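Local coordinates for nuclear import protein MOG1 (Saccharomyces cerevisiae, PDB 1JHS) that binds the Ran GTPase Gsp1 and takes part in the Ran system for nuclear protein import and poly(A)+ mRNA export, at residues D32-Y37 against I58-E63; E72-H77 against I126-I131; V146-E151 against A163-V168. The protein carries 1 engineered substitution. All blocks are in the same frame, centred on the assembly; numbering follows the deposited sequence.

How the interactions relate
All three contacts reach the central seven-stranded antiparallel sheet of Mog1. Interaction 1 pairs two of its neighbouring strands. Interaction 2 lays helix 70-83 on strand 124-133, and interaction 3 joins the end of strand 138-147 to helix 163-178. Strand 138-147 runs between strands 56-63 and 124-133 and so separates the sheet partners of interactions 1 and 2. Those two contacts have centres about 14 Å apart and still touch: Leu62 CD1 lies 3.9 Å from His77 ND1. Interactions 2 and 3 are about 19 Å apart between centres, with nearest atoms about 5 Å apart. Interactions 1 and 3 lie farthest apart, about 23 Å between centres.

Interaction 1: residues D32-Y37 against I58-E63; sequences DTQAVY and IVDLLE. Engineered in segment 32-37: Ala35 (natural residue Glu).
Gln34, Ala35 and Val36 pair with Asp60, Val59 and Ile58 as neighbouring antiparallel strands of the large Mog1 sheet. The short strand axes run 4.7 Å apart. Ala35 and Val59 form the hydrogen-bonded pair: Ala35 N gives to Val59 O, and Val59 N gives to Ala35 O. Leu61 N adds a bond to Thr33 O, just before the strand begins. Ala35 is an engineered substitution for Glu. Its CB packs on Val59 CB, and Leu8 of strand 4-8 touches both residues.

The side chain of Gln34 runs over Asp60 on the other face of the sheet. Gln34 CB lies 3.5 Å from Val59 O. Gln34 CG sits beside the backbone N and anti to the carbonyl carbon (chi1 -63°), and it meets Asp60 OD1 at 3.4 Å. Gln34 CD rests 3.8 Å from Ile58 CG2, and OE1 also lies near that methyl. At the tip, Gln34 NE2 donates to Asp60 OD2 at 3.1 Å. The bond leaves in the amide plane but reaches the oxygen from above the carboxylate plane, with the two planes 85° apart. The other carboxylate oxygen, Asp60 OD1, takes the hydroxyl of Thr33 on its syn lone pair, with Thr33 OG1 at 2.8 Å.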
ATOM      1  N   ASP A  32     -17.194   2.396   0.572  1.00 20.55           N
ATOM      2  CA  ASP A  32     -17.396   3.392  -0.476  1.00 20.26           C
ATOM      3  C   ASP A  32     -16.140   4.189  -0.884  1.00 19.04           C
ATOM      4  O   ASP A  32     -15.970   4.533  -2.052  1.00 18.67           O
ATOM      5  CB  ASP A  32     -18.492   4.362  -0.024  1.00 22.22           C
ATOM      6  CG  ASP A  32     -19.788   3.649   0.308  1.00 24.32           C
ATOM      7  OD1 ASP A  32     -20.245   2.819  -0.523  1.00 25.64           O
ATOM      8  OD2 ASP A  32     -20.365   3.904   1.390  1.00 25.48           O
ATOM      9  N   THR A  33     -15.265   4.475   0.074  1.00 17.37           N
ATOM     10  CA  THR A  33     -14.058   5.246  -0.233  1.00 16.37           C
ATOM     11  C   THR A  33     -12.897   4.376  -0.729  1.00 15.25           C
ATOM     12  O   THR A  33     -11.822   4.894  -1.048  1.00 14.49           O
ATOM     13  CB  THR A  33     -13.572   6.000   1.026  1.00 16.26           C
ATOM     14  OG1 THR A  33     -13.351   5.050   2.080  1.00 16.91           O
ATOM     15  CG2 THR A  33     -14.621   7.035   1.484  1.00 16.33           C
ATOM     16  N   GLN A  34     -13.126   3.068  -0.826  1.00 14.31           N
ATOM     17  CA  GLN A  34     -12.044   2.142  -1.210  1.00 13.87           C
ATOM     18  C   GLN A  34     -12.118   1.358  -2.495  1.00 13.05           C
ATOM     19  O   GLN A  34     -13.207   1.074  -3.023  1.00 12.08           O
ATOM     20  CB  GLN A  34     -11.843   1.091  -0.105  1.00 14.47           C
ATOM     21  CG  GLN A  34     -11.406   1.625   1.240  1.00 15.94           C
ATOM     22  CD  GLN A  34     -11.179   0.520   2.271  1.00 16.43           C
ATOM     23  OE1 GLN A  34     -11.514  -0.648   2.041  1.00 16.57           O
ATOM     24  NE2 GLN A  34     -10.615   0.892   3.416  1.00 16.68           N
ATOM     25  N   ALA A  35     -10.927   1.004  -2.990  1.00 12.38           N
ATOM     26  CA  ALA A  35     -10.775   0.118  -4.132  1.00 11.81           C
ATOM     27  C   ALA A  35      -9.894  -1.001  -3.504  1.00 11.52           C
ATOM     28  O   ALA A  35      -8.914  -0.704  -2.820  1.00 11.66           O
ATOM     29  CB  ALA A  35     -10.051   0.826  -5.287  1.00 12.32           C
ATOM     30  N   VAL A  36     -10.275  -2.263  -3.677  1.00 10.80           N
ATOM     31  CA  VAL A  36      -9.546  -3.389  -3.065  1.00 10.46           C
ATOM     32  C   VAL A  36      -9.207  -4.455  -4.094  1.00 10.07           C
ATOM     33  O   VAL A  36     -10.104  -4.944  -4.794  1.00  9.82           O
ATOM     34  CB  VAL A  36     -10.418  -4.062  -1.962  1.00 10.38           C
ATOM     35  CG1 VAL A  36      -9.671  -5.234  -1.317  1.00 10.30           C
ATOM     36  CG2 VAL A  36     -10.828  -2.996  -0.902  1.00 10.27           C
ATOM     37  N   TYR A  37      -7.927  -4.818  -4.181  1.00  9.51           N
ATOM     38  CA  TYR A  37      -7.491  -5.875  -5.107  1.00 10.14           C
ATOM     39  C   TYR A  37      -6.759  -6.947  -4.311  1.00  9.86           C
ATOM     40  O   TYR A  37      -5.993  -6.615  -3.390  1.00  9.30           O
ATOM     41  CB  TYR A  37      -6.532  -5.313  -6.164  1.00 10.85           C
ATOM     42  CG  TYR A  37      -7.239  -4.513  -7.216  1.00 11.79           C
ATOM     43  CD1 TYR A  37      -7.660  -3.212  -6.956  1.00 12.33           C
ATOM     44  CD2 TYR A  37      -7.589  -5.097  -8.439  1.00 12.35           C
ATOM     45  CE1 TYR A  37      -8.429  -2.506  -7.883  1.00 13.20           C
ATOM     46  CE2 TYR A  37      -8.363  -4.399  -9.380  1.00 13.15           C
ATOM     47  CZ  TYR A  37      -8.777  -3.105  -9.080  1.00 13.48           C
ATOM     48  OH  TYR A  37      -9.554  -2.400  -9.974  1.00 14.85           O
ATOM     49  N   ILE A  58      -5.055  -1.877  -1.209  1.00  9.05           N
ATOM     50  CA  ILE A  58      -6.220  -1.061  -0.879  1.00  9.46           C
ATOM     51  C   ILE A  58      -5.913   0.391  -1.245  1.00  9.78           C
ATOM     52  O   ILE A  58      -4.853   0.902  -0.927  1.00  9.80           O
ATOM     53  CB  ILE A  58      -6.560  -1.064   0.630  1.00  9.80           C
ATOM     54  CG1 ILE A  58      -6.993  -2.457   1.096  1.00 10.13           C
ATOM     55  CG2 ILE A  58      -7.723  -0.043   0.885  1.00  9.66           C
ATOM     56  CD1 ILE A  58      -7.335  -2.503   2.564  1.00 11.78           C
ATOM     57  N   VAL A  59      -6.839   1.037  -1.936  1.00  9.85           N
ATOM     58  CA  VAL A  59      -6.682   2.446  -2.286  1.00 10.10           C
ATOM     59  C   VAL A  59      -7.795   3.059  -1.468  1.00 10.87           C
ATOM     60  O   VAL A  59      -8.933   2.568  -1.499  1.00 10.55           O
ATOM     61  CB  VAL A  59      -6.942   2.699  -3.793  1.00 10.34           C
ATOM     62  CG1 VAL A  59      -6.849   4.184  -4.085  1.00 10.67           C
ATOM     63  CG2 VAL A  59      -5.927   1.941  -4.635  1.00 10.42           C
ATOM     64  N   ASP A  60      -7.495   4.117  -0.729  1.00 11.52           N
ATOM     65  CA  ASP A  60      -8.517   4.717   0.117  1.00 12.39           C
ATOM     66  C   ASP A  60      -8.530   6.233  -0.040  1.00 12.62           C
ATOM     67  O   ASP A  60      -7.489   6.877   0.065  1.00 12.43           O
ATOM     68  CB  ASP A  60      -8.239   4.367   1.567  1.00 13.03           C
ATOM     69  CG  ASP A  60      -9.503   4.329   2.413  1.00 13.92           C
ATOM     70  OD1 ASP A  60     -10.550   4.861   1.964  1.00 13.97           O
ATOM     71  OD2 ASP A  60      -9.441   3.760   3.528  1.00 14.20           O
ATOM     72  N   LEU A  61      -9.712   6.791  -0.288  1.00 13.04           N
ATOM     73  CA  LEU A  61      -9.856   8.243  -0.458  1.00 13.60           C
ATOM     74  C   LEU A  61     -10.213   8.799   0.907  1.00 13.94           C
ATOM     75  O   LEU A  61     -11.334   8.596   1.398  1.00 13.79           O
ATOM     76  CB  LEU A  61     -10.967   8.538  -1.459  1.00 13.53           C
ATOM     77  CG  LEU A  61     -10.782   7.889  -2.838  1.00 13.46           C
ATOM     78  CD1 LEU A  61     -11.961   8.278  -3.744  1.00 13.53           C
ATOM     79  CD2 LEU A  61      -9.466   8.358  -3.477  1.00 13.30           C
ATOM     80  N   LEU A  62      -9.260   9.491   1.527  1.00 14.24           N
ATOM     81  CA  LEU A  62      -9.460  10.023   2.863  1.00 14.92           C
ATOM     82  C   LEU A  62      -9.457  11.549   2.906  1.00 15.59           C
ATOM     83  O   LEU A  62      -9.004  12.208   1.986  1.00 15.31           O
ATOM     84  CB  LEU A  62      -8.357   9.479   3.781  1.00 14.78           C
ATOM     85  CG  LEU A  62      -8.235   7.940   3.872  1.00 14.73           C
ATOM     86  CD1 LEU A  62      -7.049   7.556   4.774  1.00 15.63           C
ATOM     87  CD2 LEU A  62      -9.532   7.376   4.445  1.00 15.33           C
ATOM     88  N   GLU A  63      -9.966  12.117   3.985  1.00 16.90           N
ATOM     89  CA  GLU A  63      -9.955  13.574   4.106  1.00 18.13           C
ATOM     90  C   GLU A  63      -8.507  13.995   4.333  1.00 18.19           C
ATOM     91  O   GLU A  63      -7.721  13.246   4.921  1.00 17.99           O
ATOM     92  CB  GLU A  63     -10.756  14.007   5.315  1.00 19.43           C
ATOM     93  CG  GLU A  63     -12.183  13.592   5.315  1.00 22.14           C
ATOM     94  CD  GLU A  63     -12.826  14.000   6.627  1.00 23.53           C
ATOM     95  OE1 GLU A  63     -12.359  15.033   7.182  1.00 24.37           O
ATOM     96  OE2 GLU A  63     -13.768  13.306   7.099  1.00 24.63           O
TER

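Interaction 2: residues E72-H77 against I126-I131; sequences EAWQFH and IGVALI
Leu130 is the bump that strand 124-133 pushes into helix 70-83. Its CD2 methyl settles into the hollow between Ala73 and Trp74, 3.7 Å from Ala73 CB and 3.5 Å from Trp74 N. Its CD1 methyl turns to His77 and lies 3.9 Å from His77 CD2. The His77 ring crosses the leucine at about a right angle. Phe76 CD2 covers one face of that ring, and His77 NE2 is hydrogen-bonded to Asp139 OD2 on strand 138-147. Helix 70-83 lies across one face of the large antiparallel sheet, while Ala129 points to the other face and meets helix 163-178.

Trp74 reaches down to the strand with CG anti to the backbone N (chi1 176°). Its edge meets Leu130 CB, 3.8 Å from Trp74 CD1, and Val128 O, to which Trp74 NE1 donates at 2.9 Å. That oxygen lies close to the indole plane, but the N-H comes from above the carbonyl plane, 67° out of it. Val128 CG1 lies off the ring plane, 3.7 Å from Trp74 NE1. A phenylalanine here would probably leave Val128 O without this donor and open a gap beside Val128 CG1. Phe104 of the adjacent strand 103-113 meets the indole with its ring, the two planes at about 50°.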
ATOM      1  N   GLU A  72       5.330  14.235   7.124  1.00 14.01           N
ATOM      2  CA  GLU A  72       4.569  14.207   8.362  1.00 13.79           C
ATOM      3  C   GLU A  72       3.143  13.723   8.109  1.00 13.02           C
ATOM      4  O   GLU A  72       2.593  12.951   8.905  1.00 12.92           O
ATOM      5  CB  GLU A  72       4.549  15.598   9.011  1.00 14.82           C
ATOM      6  CG  GLU A  72       5.623  15.797  10.044  1.00 17.50           C
ATOM      7  CD  GLU A  72       5.646  17.229  10.582  1.00 19.05           C
ATOM      8  OE1 GLU A  72       4.560  17.841  10.739  1.00 19.73           O
ATOM      9  OE2 GLU A  72       6.765  17.730  10.843  1.00 20.92           O
ATOM     10  N   ALA A  73       2.546  14.156   6.998  1.00 12.39           N
ATOM     11  CA  ALA A  73       1.190  13.718   6.653  1.00 11.66           C
ATOM     12  C   ALA A  73       1.215  12.199   6.393  1.00 11.16           C
ATOM     13  O   ALA A  73       0.308  11.463   6.790  1.00 11.01           O
ATOM     14  CB  ALA A  73       0.691  14.456   5.406  1.00 11.28           C
ATOM     15  N   TRP A  74       2.263  11.745   5.729  1.00 10.63           N
ATOM     16  CA  TRP A  74       2.389  10.323   5.422  1.00 10.70           C
ATOM     17  C   TRP A  74       2.512   9.532   6.724  1.00 10.79           C
ATOM     18  O   TRP A  74       1.818   8.519   6.919  1.00 10.37           O
ATOM     19  CB  TRP A  74       3.605  10.101   4.516  1.00  9.85           C
ATOM     20  CG  TRP A  74       3.907   8.661   4.207  1.00  8.74           C
ATOM     21  CD1 TRP A  74       3.349   7.891   3.209  1.00  8.47           C
ATOM     22  CD2 TRP A  74       4.872   7.840   4.863  1.00  8.65           C
ATOM     23  NE1 TRP A  74       3.934   6.635   3.204  1.00  8.09           N
ATOM     24  CE2 TRP A  74       4.871   6.582   4.208  1.00  8.64           C
ATOM     25  CE3 TRP A  74       5.753   8.044   5.949  1.00  9.10           C
ATOM     26  CZ2 TRP A  74       5.710   5.523   4.607  1.00  8.99           C
ATOM     27  CZ3 TRP A  74       6.587   6.983   6.342  1.00  9.51           C
ATOM     28  CH2 TRP A  74       6.556   5.745   5.667  1.00  9.66           C
ATOM     29  N   GLN A  75       3.370   9.989   7.632  1.00 10.91           N
ATOM     30  CA  GLN A  75       3.533   9.281   8.912  1.00 11.24           C
ATOM     31  C   GLN A  75       2.217   9.177   9.661  1.00 11.13           C
ATOM     32  O   GLN A  75       1.925   8.170  10.297  1.00 11.25           O
ATOM     33  CB  GLN A  75       4.575   9.999   9.788  1.00 11.72           C
ATOM     34  CG  GLN A  75       5.981   9.984   9.174  1.00 13.01           C
ATOM     35  CD  GLN A  75       6.996  10.758  10.026  1.00 14.04           C
ATOM     36  OE1 GLN A  75       6.811  11.948  10.312  1.00 15.07           O
ATOM     37  NE2 GLN A  75       8.050  10.088  10.439  1.00 14.82           N
ATOM     38  N   PHE A  76       1.422  10.242   9.591  1.00 11.53           N
ATOM     39  CA  PHE A  76       0.130  10.277  10.248  1.00 11.56           C
ATOM     40  C   PHE A  76      -0.769   9.180   9.682  1.00 11.01           C
ATOM     41  O   PHE A  76      -1.438   8.458  10.434  1.00 10.61           O
ATOM     42  CB  PHE A  76      -0.532  11.645  10.013  1.00 12.51           C
ATOM     43  CG  PHE A  76      -1.951  11.733  10.530  1.00 14.55           C
ATOM     44  CD1 PHE A  76      -2.211  12.127  11.832  1.00 15.27           C
ATOM     45  CD2 PHE A  76      -3.024  11.371   9.711  1.00 15.64           C
ATOM     46  CE1 PHE A  76      -3.521  12.153  12.322  1.00 15.93           C
ATOM     47  CE2 PHE A  76      -4.343  11.394  10.195  1.00 16.38           C
ATOM     48  CZ  PHE A  76      -4.587  11.784  11.498  1.00 15.83           C
ATOM     49  N   HIS A  77      -0.791   9.058   8.345  1.00 10.88           N
ATOM     50  CA  HIS A  77      -1.633   8.058   7.715  1.00 10.62           C
ATOM     51  C   HIS A  77      -1.134   6.656   7.946  1.00 10.69           C
ATOM     52  O   HIS A  77      -1.934   5.718   8.006  1.00 10.34           O
ATOM     53  CB  HIS A  77      -1.773   8.334   6.221  1.00 10.57           C
ATOM     54  CG  HIS A  77      -2.657   9.503   5.926  1.00 10.74           C
ATOM     55  ND1 HIS A  77      -4.006   9.502   6.213  1.00 10.84           N
ATOM     56  CD2 HIS A  77      -2.384  10.722   5.405  1.00 11.13           C
ATOM     57  CE1 HIS A  77      -4.525  10.673   5.883  1.00 11.30           C
ATOM     58  NE2 HIS A  77      -3.562  11.433   5.390  1.00 10.75           N
ATOM     59  N   ILE A 126       4.129  -3.430   5.118  1.00  9.34           N
ATOM     60  CA  ILE A 126       3.056  -2.751   4.409  1.00  9.39           C
ATOM     61  C   ILE A 126       3.645  -1.642   3.570  1.00  8.72           C
ATOM     62  O   ILE A 126       4.386  -0.800   4.081  1.00  9.03           O
ATOM     63  CB  ILE A 126       2.013  -2.120   5.398  1.00 10.19           C
ATOM     64  CG1 ILE A 126       1.468  -3.184   6.375  1.00 10.89           C
ATOM     65  CG2 ILE A 126       0.836  -1.523   4.595  1.00  9.43           C
ATOM     66  CD1 ILE A 126       0.762  -2.582   7.600  1.00 11.81           C
ATOM     67  N   GLY A 127       3.371  -1.663   2.272  1.00  8.17           N
ATOM     68  CA  GLY A 127       3.877  -0.584   1.443  1.00  7.66           C
ATOM     69  C   GLY A 127       2.828   0.502   1.601  1.00  7.31           C
ATOM     70  O   GLY A 127       1.644   0.219   1.503  1.00  7.16           O
ATOM     71  N   VAL A 128       3.226   1.740   1.864  1.00  6.85           N
ATOM     72  CA  VAL A 128       2.213   2.789   2.009  1.00  6.75           C
ATOM     73  C   VAL A 128       2.579   3.998   1.155  1.00  6.56           C
ATOM     74  O   VAL A 128       3.712   4.478   1.220  1.00  5.78           O
ATOM     75  CB  VAL A 128       2.094   3.275   3.469  1.00  6.53           C
ATOM     76  CG1 VAL A 128       1.014   4.374   3.577  1.00  6.71           C
ATOM     77  CG2 VAL A 128       1.743   2.099   4.383  1.00  6.86           C
ATOM     78  N   ALA A 129       1.626   4.477   0.358  1.00  6.58           N
ATOM     79  CA  ALA A 129       1.869   5.664  -0.448  1.00  7.14           C
ATOM     80  C   ALA A 129       0.810   6.708  -0.143  1.00  7.56           C
ATOM     81  O   ALA A 129      -0.338   6.374   0.137  1.00  7.73           O
ATOM     82  CB  ALA A 129       1.842   5.329  -1.926  1.00  7.20           C
ATOM     83  N   LEU A 130       1.217   7.976  -0.172  1.00  8.16           N
ATOM     84  CA  LEU A 130       0.293   9.080   0.053  1.00  8.29           C
ATOM     85  C   LEU A 130       0.341   9.936  -1.198  1.00  8.34           C
ATOM     86  O   LEU A 130       1.425  10.243  -1.687  1.00  8.10           O
ATOM     87  CB  LEU A 130       0.746   9.922   1.245  1.00  8.31           C
ATOM     88  CG  LEU A 130       0.035  11.275   1.399  1.00  8.29           C
ATOM     89  CD1 LEU A 130      -1.511  11.095   1.591  1.00  8.28           C
ATOM     90  CD2 LEU A 130       0.650  11.999   2.611  1.00  8.01           C
ATOM     91  N   ILE A 131      -0.830  10.286  -1.729  1.00  8.63           N
ATOM     92  CA  ILE A 131      -0.941  11.161  -2.893  1.00  8.58           C
ATOM     93  C   ILE A 131      -1.905  12.244  -2.405  1.00  8.82           C
ATOM     94  O   ILE A 131      -3.085  11.973  -2.192  1.00  8.62           O
ATOM     95  CB  ILE A 131      -1.564  10.435  -4.107  1.00  8.68           C
ATOM     96  CG1 ILE A 131      -0.627   9.311  -4.566  1.00  8.39           C
ATOM     97  CG2 ILE A 131      -1.758  11.430  -5.248  1.00  9.52           C
ATOM     98  CD1 ILE A 131      -1.223   8.329  -5.602  1.00  7.64           C
TER

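Interaction 3: residues V146-E151 against A163-V168; sequences VPLTKE and ARCHAV
The guanidinium of Arg164 has Val146 CG1 over the centre of one face, 3.5 Å above the plane. At its edge lies Pro147 O, which accepts a bond from Arg164 NH2 at 2.8 Å. The oxygen lies near the guanidinium plane, but the donor stands above the carbonyl plane, 39° out of it. The arginine chain leaves the helix with CG anti to the backbone N and then bends at chi3 (59°), where NE turns off the line of the chain. It slides past Val146 in the opposite direction. NH2 also makes a salt bridge to Glu152, and NH1 makes one to Glu55. The two carboxylates probably stabilise the positive charge of the buried guanidinium.

The other methyl of Val146 meets Val168 tip to tip, with Val146 CG2 3.6 Å from Val168 CG2. Farther along, Leu148 CD2 packs on Cys165 SG at 3.9 Å. Thr149 is the N-cap of helix 150-157. Helix 163-178 packs over the turn from strand 138-147 into helix 150-157. Strand 124-133 runs alongside, where Val125 touches both Leu148 and Cys165.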
ATOM      1  N   VAL A 146       1.933  -7.285   2.761  1.00  9.36           N
ATOM      2  CA  VAL A 146       2.813  -8.377   2.402  1.00  9.41           C
ATOM      3  C   VAL A 146       3.058  -9.292   3.613  1.00  9.52           C
ATOM      4  O   VAL A 146       3.949  -9.037   4.430  1.00  9.04           O
ATOM      5  CB  VAL A 146       4.186  -7.832   1.905  1.00  9.43           C
ATOM      6  CG1 VAL A 146       4.975  -8.948   1.202  1.00  9.42           C
ATOM      7  CG2 VAL A 146       3.966  -6.599   0.994  1.00  9.34           C
ATOM      8  N   PRO A 147       2.258 -10.367   3.749  1.00  9.57           N
ATOM      9  CA  PRO A 147       2.437 -11.291   4.881  1.00  9.84           C
ATOM     10  C   PRO A 147       3.720 -12.058   4.568  1.00 10.16           C
ATOM     11  O   PRO A 147       3.761 -12.820   3.596  1.00 10.64           O
ATOM     12  CB  PRO A 147       1.184 -12.190   4.823  1.00  9.69           C
ATOM     13  CG  PRO A 147       0.150 -11.317   4.007  1.00  9.65           C
ATOM     14  CD  PRO A 147       1.047 -10.686   2.966  1.00  9.87           C
ATOM     15  N   LEU A 148       4.753 -11.872   5.398  1.00 10.40           N
ATOM     16  CA  LEU A 148       6.049 -12.505   5.137  1.00 11.18           C
ATOM     17  C   LEU A 148       6.151 -13.977   5.508  1.00 11.96           C
ATOM     18  O   LEU A 148       5.494 -14.442   6.433  1.00 11.68           O
ATOM     19  CB  LEU A 148       7.178 -11.776   5.876  1.00 11.00           C
ATOM     20  CG  LEU A 148       7.351 -10.268   5.677  1.00 10.80           C
ATOM     21  CD1 LEU A 148       8.627  -9.790   6.364  1.00 11.00           C
ATOM     22  CD2 LEU A 148       7.407  -9.973   4.173  1.00 10.93           C
ATOM     23  N   THR A 149       7.023 -14.686   4.792  1.00 12.75           N
ATOM     24  CA  THR A 149       7.247 -16.094   5.064  1.00 14.13           C
ATOM     25  C   THR A 149       8.200 -16.090   6.261  1.00 15.08           C
ATOM     26  O   THR A 149       8.722 -15.040   6.644  1.00 14.61           O
ATOM     27  CB  THR A 149       7.968 -16.794   3.885  1.00 13.88           C
ATOM     28  OG1 THR A 149       9.254 -16.188   3.698  1.00 13.30           O
ATOM     29  CG2 THR A 149       7.179 -16.668   2.591  1.00 13.35           C
ATOM     30  N   LYS A 150       8.412 -17.254   6.866  1.00 16.89           N
ATOM     31  CA  LYS A 150       9.343 -17.350   7.993  1.00 18.57           C
ATOM     32  C   LYS A 150      10.729 -16.880   7.536  1.00 19.24           C
ATOM     33  O   LYS A 150      11.438 -16.167   8.254  1.00 19.32           O
ATOM     34  CB  LYS A 150       9.424 -18.800   8.465  1.00 19.61           C
ATOM     35  CG  LYS A 150      10.489 -19.076   9.558  1.00 21.51           C
ATOM     36  CD  LYS A 150      10.543 -20.598   9.854  1.00 22.91           C
ATOM     37  CE  LYS A 150      11.303 -20.945  11.141  1.00 23.63           C
ATOM     38  NZ  LYS A 150      11.227 -22.447  11.361  1.00 24.94           N
ATOM     39  N   GLU A 151      11.108 -17.282   6.332  1.00 20.16           N
ATOM     40  CA  GLU A 151      12.411 -16.922   5.780  1.00 21.32           C
ATOM     41  C   GLU A 151      12.557 -15.407   5.593  1.00 21.06           C
ATOM     42  O   GLU A 151      13.585 -14.819   5.956  1.00 20.67           O
ATOM     43  CB  GLU A 151      12.610 -17.626   4.441  1.00 23.01           C
ATOM     44  CG  GLU A 151      13.917 -17.297   3.760  1.00 25.94           C
ATOM     45  CD  GLU A 151      14.938 -18.413   3.905  1.00 27.77           C
ATOM     46  OE1 GLU A 151      15.011 -19.016   5.012  1.00 29.59           O
ATOM     47  OE2 GLU A 151      15.670 -18.689   2.918  1.00 29.52           O
ATOM     48  N   ALA A 163      13.591  -9.790  -1.167  1.00 19.48           N
ATOM     49  CA  ALA A 163      13.390  -9.465  -2.584  1.00 18.05           C
ATOM     50  C   ALA A 163      11.938  -9.120  -2.895  1.00 17.00           C
ATOM     51  O   ALA A 163      11.663  -8.225  -3.695  1.00 16.64           O
ATOM     52  CB  ALA A 163      13.810 -10.648  -3.470  1.00 18.21           C
ATOM     53  N   ARG A 164      11.008  -9.849  -2.284  1.00 15.74           N
ATOM     54  CA  ARG A 164       9.594  -9.606  -2.573  1.00 14.89           C
ATOM     55  C   ARG A 164       9.181  -8.222  -2.090  1.00 14.84           C
ATOM     56  O   ARG A 164       8.329  -7.584  -2.705  1.00 14.63           O
ATOM     57  CB  ARG A 164       8.702 -10.678  -1.928  1.00 14.28           C
ATOM     58  CG  ARG A 164       7.230 -10.531  -2.319  1.00 13.45           C
ATOM     59  CD  ARG A 164       6.438 -11.811  -2.075  1.00 13.44           C
ATOM     60  NE  ARG A 164       6.449 -12.255  -0.678  1.00 12.43           N
ATOM     61  CZ  ARG A 164       5.359 -12.372   0.081  1.00 12.51           C
ATOM     62  NH1 ARG A 164       4.168 -12.058  -0.413  1.00 11.94           N
ATOM     63  NH2 ARG A 164       5.453 -12.872   1.309  1.00 11.70           N
ATOM     64  N   CYS A 165       9.765  -7.764  -0.984  1.00 14.79           N
ATOM     65  CA  CYS A 165       9.459  -6.418  -0.492  1.00 14.73           C
ATOM     66  C   CYS A 165       9.964  -5.383  -1.494  1.00 14.40           C
ATOM     67  O   CYS A 165       9.334  -4.351  -1.715  1.00 13.87           O
ATOM     68  CB  CYS A 165      10.103  -6.199   0.863  1.00 15.16           C
ATOM     69  SG  CYS A 165       9.253  -7.193   2.142  1.00 17.62           S
ATOM     70  N   HIS A 166      11.119  -5.659  -2.093  1.00 14.18           N
ATOM     71  CA  HIS A 166      11.655  -4.757  -3.108  1.00 14.35           C
ATOM     72  C   HIS A 166      10.678  -4.719  -4.298  1.00 13.46           C
ATOM     73  O   HIS A 166      10.437  -3.651  -4.908  1.00 13.19           O
ATOM     74  CB  HIS A 166      13.031  -5.258  -3.562  1.00 15.89           C
ATOM     75  CG  HIS A 166      13.702  -4.363  -4.553  1.00 18.06           C
ATOM     76  ND1 HIS A 166      13.293  -4.266  -5.867  1.00 19.22           N
ATOM     77  CD2 HIS A 166      14.713  -3.471  -4.408  1.00 19.00           C
ATOM     78  CE1 HIS A 166      14.019  -3.346  -6.489  1.00 19.53           C
ATOM     79  NE2 HIS A 166      14.887  -2.848  -5.624  1.00 19.07           N
ATOM     80  N   ALA A 167      10.089  -5.871  -4.609  1.00 12.47           N
ATOM     81  CA  ALA A 167       9.155  -5.959  -5.724  1.00 11.65           C
ATOM     82  C   ALA A 167       7.884  -5.175  -5.377  1.00 11.14           C
ATOM     83  O   ALA A 167       7.372  -4.405  -6.202  1.00 10.94           O
ATOM     84  CB  ALA A 167       8.820  -7.411  -6.006  1.00 12.18           C
ATOM     85  N   VAL A 168       7.387  -5.361  -4.153  1.00 10.01           N
ATOM     86  CA  VAL A 168       6.192  -4.642  -3.724  1.00  9.47           C
ATOM     87  C   VAL A 168       6.424  -3.122  -3.748  1.00  9.11           C
ATOM     88  O   VAL A 168       5.559  -2.355  -4.150  1.00  8.65           O
ATOM     89  CB  VAL A 168       5.770  -5.093  -2.311  1.00  9.30           C
ATOM     90  CG1 VAL A 168       4.719  -4.125  -1.715  1.00  9.08           C
ATOM     91  CG2 VAL A 168       5.211  -6.519  -2.417  1.00  9.66           C
TER